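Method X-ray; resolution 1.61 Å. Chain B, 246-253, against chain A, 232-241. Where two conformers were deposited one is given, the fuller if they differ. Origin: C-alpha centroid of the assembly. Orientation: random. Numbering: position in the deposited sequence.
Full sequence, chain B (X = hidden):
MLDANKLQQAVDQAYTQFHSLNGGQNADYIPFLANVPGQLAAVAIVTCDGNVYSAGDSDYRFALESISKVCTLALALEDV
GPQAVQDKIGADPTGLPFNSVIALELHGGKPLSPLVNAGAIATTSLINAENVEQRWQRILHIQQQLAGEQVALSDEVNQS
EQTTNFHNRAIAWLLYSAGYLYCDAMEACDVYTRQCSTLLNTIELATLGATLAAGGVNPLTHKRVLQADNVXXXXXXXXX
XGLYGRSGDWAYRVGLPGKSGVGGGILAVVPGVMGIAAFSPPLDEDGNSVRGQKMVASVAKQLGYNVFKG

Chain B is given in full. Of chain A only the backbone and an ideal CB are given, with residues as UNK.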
# COMPACT_ATOMS: atom_id res chain seq x y z
N ARG B 246 -8.44 0.64 6.97
CA ARG B 246 -8.82 -0.49 6.12
C ARG B 246 -8.23 -0.41 4.72
O ARG B 246 -8.67 -1.10 3.83
CB ARG B 246 -10.32 -0.60 6.03
CG ARG B 246 -10.97 -0.50 7.37
CD ARG B 246 -11.65 -1.70 7.79
NE ARG B 246 -10.73 -2.72 8.18
CZ ARG B 246 -10.95 -3.63 9.14
NH1 ARG B 246 -12.06 -3.64 9.86
NH2 ARG B 246 -10.01 -4.55 9.39
N SER B 247 -7.21 0.42 4.51
CA SER B 247 -6.56 0.51 3.19
C SER B 247 -5.90 -0.82 2.82
O SER B 247 -5.91 -1.23 1.69
CB SER B 247 -5.52 1.65 3.22
OG SER B 247 -6.21 2.89 3.45
N GLY B 248 -5.27 -1.44 3.79
CA GLY B 248 -4.65 -2.74 3.56
C GLY B 248 -5.67 -3.79 3.16
O GLY B 248 -5.45 -4.55 2.21
N ASP B 249 -6.80 -3.82 3.86
CA ASP B 249 -7.89 -4.72 3.48
C ASP B 249 -8.39 -4.45 2.08
O ASP B 249 -8.71 -5.38 1.37
CB ASP B 249 -9.03 -4.61 4.47
CG ASP B 249 -8.59 -4.87 5.86
OD1 ASP B 249 -8.15 -6.01 6.13
OD2 ASP B 249 -8.62 -3.98 6.74
N TRP B 250 -8.52 -3.16 1.73
CA TRP B 250 -8.86 -2.77 0.39
C TRP B 250 -7.83 -3.24 -0.64
O TRP B 250 -8.18 -3.78 -1.67
CB TRP B 250 -9.11 -1.28 0.33
CG TRP B 250 -9.58 -0.78 -1.00
CD1 TRP B 250 -8.84 -0.27 -2.00
CD2 TRP B 250 -10.95 -0.80 -1.49
NE1 TRP B 250 -9.65 0.05 -3.07
CE2 TRP B 250 -10.95 -0.26 -2.77
CE3 TRP B 250 -12.17 -1.20 -0.94
CZ2 TRP B 250 -12.11 -0.11 -3.52
CZ3 TRP B 250 -13.32 -1.06 -1.70
CH2 TRP B 250 -13.28 -0.54 -2.95
N ALA B 251 -6.54 -3.05 -0.34
CA ALA B 251 -5.48 -3.50 -1.25
C ALA B 251 -5.54 -5.04 -1.43
O ALA B 251 -5.41 -5.58 -2.52
CB ALA B 251 -4.16 -3.10 -0.68
N TYR B 252 -5.84 -5.73 -0.35
CA TYR B 252 -5.89 -7.18 -0.33
C TYR B 252 -7.07 -7.74 -1.13
O TYR B 252 -6.91 -8.71 -1.88
CB TYR B 252 -6.02 -7.57 1.15
CG TYR B 252 -5.91 -9.03 1.54
CD1 TYR B 252 -4.68 -9.62 1.73
CD2 TYR B 252 -7.06 -9.78 1.79
CE1 TYR B 252 -4.55 -10.91 2.13
CE2 TYR B 252 -6.94 -11.12 2.20
CZ TYR B 252 -5.69 -11.66 2.38
OH TYR B 252 -5.51 -12.97 2.82
N ARG B 253 -8.25 -7.15 -0.94
CA ARG B 253 -9.45 -7.64 -1.61
C ARG B 253 -9.67 -7.11 -3.02
O ARG B 253 -10.13 -7.85 -3.89
CB ARG B 253 -10.68 -7.36 -0.75
CG ARG B 253 -10.66 -8.14 0.58
CD ARG B 253 -10.84 -9.65 0.47
NE ARG B 253 -12.25 -10.06 0.38
CZ ARG B 253 -13.15 -9.99 1.37
NH1 ARG B 253 -12.83 -9.54 2.58
NH2 ARG B 253 -14.38 -10.40 1.13
N UNK A 232 -2.12 -12.22 -5.87
CA UNK A 232 -2.39 -10.80 -5.58
C UNK A 232 -2.48 -10.48 -4.08
O UNK A 232 -2.18 -9.35 -3.69
CB UNK A 232 -3.70 -10.38 -6.26
N UNK A 233 -2.88 -11.44 -3.24
CA UNK A 233 -2.96 -11.22 -1.80
C UNK A 233 -1.56 -11.05 -1.24
O UNK A 233 -1.31 -10.25 -0.35
CB UNK A 233 -3.68 -12.38 -1.11
N UNK A 234 -0.66 -11.88 -1.74
CA UNK A 234 0.77 -11.82 -1.29
C UNK A 234 1.38 -10.47 -1.65
O UNK A 234 2.03 -9.80 -0.83
CB UNK A 234 1.59 -12.94 -1.92
N UNK A 235 1.18 -10.05 -2.87
CA UNK A 235 1.69 -8.77 -3.35
C UNK A 235 1.07 -7.56 -2.66
O UNK A 235 1.77 -6.58 -2.41
CB UNK A 235 1.46 -8.66 -4.86
N UNK A 236 -0.22 -7.64 -2.33
CA UNK A 236 -0.88 -6.58 -1.59
C UNK A 236 -0.24 -6.43 -0.22
O UNK A 236 0.08 -5.30 0.21
CB UNK A 236 -2.38 -6.86 -1.46
N UNK A 237 -0.01 -7.55 0.45
CA UNK A 237 0.62 -7.50 1.77
C UNK A 237 2.01 -6.88 1.68
O UNK A 237 2.38 -6.05 2.55
CB UNK A 237 0.71 -8.90 2.38
N UNK A 238 2.77 -7.26 0.65
CA UNK A 238 4.09 -6.69 0.41
C UNK A 238 3.98 -5.17 0.18
O UNK A 238 4.77 -4.41 0.75
CB UNK A 238 4.75 -7.37 -0.79
N UNK A 239 3.03 -4.71 -0.64
CA UNK A 239 2.93 -3.27 -0.91
C UNK A 239 2.70 -2.54 0.41
O UNK A 239 3.19 -1.44 0.58
CB UNK A 239 1.80 -2.97 -1.90
N UNK A 240 1.92 -3.13 1.33
CA UNK A 240 1.55 -2.38 2.51
C UNK A 240 2.65 -2.33 3.58
O UNK A 240 2.75 -1.38 4.32
CB UNK A 240 0.28 -2.98 3.11
N UNK A 241 3.48 -3.35 3.65
CA UNK A 241 4.37 -3.52 4.81
C UNK A 241 5.75 -4.13 4.53
O UNK A 241 6.55 -4.25 5.45
CB UNK A 241 3.66 -4.40 5.84

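The two helices run nearly antiparallel, at 150°, with axes 8.4 Å apart at closest approach, so small residues are expected where the backbones converge.

At position 232, CA-to-CB points sideways and no atom of chain B lies within 5.5 Å of the ideal CB; chain B imposes little, and many residues would do. The deposited residue is Pro A232, which makes no contact.

Position 233 is more constrained. Its CB also points sideways, but lies 3.7 Å from Tyr B252 CE1, over one face of the ring, toward its CE1 side, with Tyr B252 O also nearby and Arg B253 O farther along. A flat or long side chain, aromatic or methionine, could lie against the ring, and a polar tip could reach toward the carbonyls. Tyr A233 takes chi1 m and turns its edge toward the face of Tyr B252, with centroids 4.6 Å apart and planes at 51°. Tyr A233 CD1 lies 3.5 Å from Tyr B252 CE2 and 3.2 Å from Tyr B252 O. Its hydroxyl extends the contact through a water, 3.1 Å from Tyr A233 OH, which donates to Arg B253 O at 3.0 Å.

Positions 234 and 235 have nothing of chain B near their CB atoms, and the choice is open; they are Ile A234 and Leu A235, neither touching this stretch.

Position 236 points toward chain B at the tightest point, where its CA is 5.2 Å from that of Tyr B252. The ideal CB is already 3.5 Å from Ala B251 O and 3.7 Å from Tyr B252 CA, which favours glycine, alanine or perhaps serine. Ala A236 fits, its CB also packing 4.2 Å from Ala B251 CB.

At position 237 the CB points sideways, 5.5 Å from Tyr B252 CD1. A medium or long side chain, apolar or polar, could bend back to the ring. Glu A237, with chi1 and chi2 both m, does so: Glu A237 OE2 comes within 3.4 Å of Tyr B252 CE1, without a hydrogen bond across the stretches.

Position 238 is out of reach and is Met A238. Position 239 points toward chain B, yet finds nothing within 5.5 Å; Met A239 leads its end away.

Position 240 points toward Gly B248, with 5.0 Å between its ideal CB and Gly B248 CA. Gly B248 and Ala B251 offer an apolar surface at a distance that a flexible apolar residue such as leucine or methionine could cover. Met A240, m at all three chi angles, places SD 3.8 Å from Ala B251 CB and CE 3.8 Å from Gly B248 N.

Position 241 is again out of reach; Glu A241 makes no contact here.

Chain A, residues 232-241: PYILAEMMME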
# COMPACT_ATOMS: atom_id res chain seq x y z
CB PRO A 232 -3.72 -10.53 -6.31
CG PRO A 232 -3.68 -11.48 -7.40
CD PRO A 232 -3.13 -12.78 -6.79
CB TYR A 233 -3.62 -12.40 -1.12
CG TYR A 233 -5.07 -12.60 -1.54
CD1 TYR A 233 -6.07 -11.71 -1.14
CD2 TYR A 233 -5.43 -13.69 -2.33
CE1 TYR A 233 -7.37 -11.89 -1.53
CE2 TYR A 233 -6.73 -13.89 -2.70
CZ TYR A 233 -7.70 -12.98 -2.32
OH TYR A 233 -8.99 -13.20 -2.68
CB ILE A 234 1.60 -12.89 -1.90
CG1 ILE A 234 1.10 -14.26 -1.49
CG2 ILE A 234 3.06 -12.71 -1.53
CD1 ILE A 234 1.64 -15.35 -2.36
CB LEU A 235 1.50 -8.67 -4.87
CG LEU A 235 2.24 -9.74 -5.72
CD1 LEU A 235 2.10 -9.47 -7.17
CD2 LEU A 235 3.74 -9.86 -5.35
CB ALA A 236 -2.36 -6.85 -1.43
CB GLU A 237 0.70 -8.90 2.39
CG GLU A 237 -0.67 -9.58 2.73
CD GLU A 237 -1.35 -9.19 4.01
OE1 GLU A 237 -1.06 -8.10 4.60
OE2 GLU A 237 -2.25 -10.02 4.46
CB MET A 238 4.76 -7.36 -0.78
CG MET A 238 5.26 -8.80 -0.46
SD MET A 238 5.69 -9.75 -1.93
CE MET A 238 7.13 -8.86 -2.52
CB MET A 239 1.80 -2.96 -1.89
CG MET A 239 1.76 -1.49 -2.39
SD MET A 239 3.02 -0.99 -3.45
CE MET A 239 2.87 -1.99 -4.70
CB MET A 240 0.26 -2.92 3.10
CG MET A 240 -0.91 -2.94 2.13
SD MET A 240 -1.40 -1.42 1.34
CE MET A 240 -1.72 -0.37 2.84
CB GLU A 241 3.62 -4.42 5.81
CG GLU A 241 4.20 -4.60 7.19
CD GLU A 241 4.27 -3.29 7.98
OE1 GLU A 241 3.20 -2.68 8.23
OE2 GLU A 241 5.38 -2.92 8.41
O HOH W 1 -10.65 -10.66 -3.03
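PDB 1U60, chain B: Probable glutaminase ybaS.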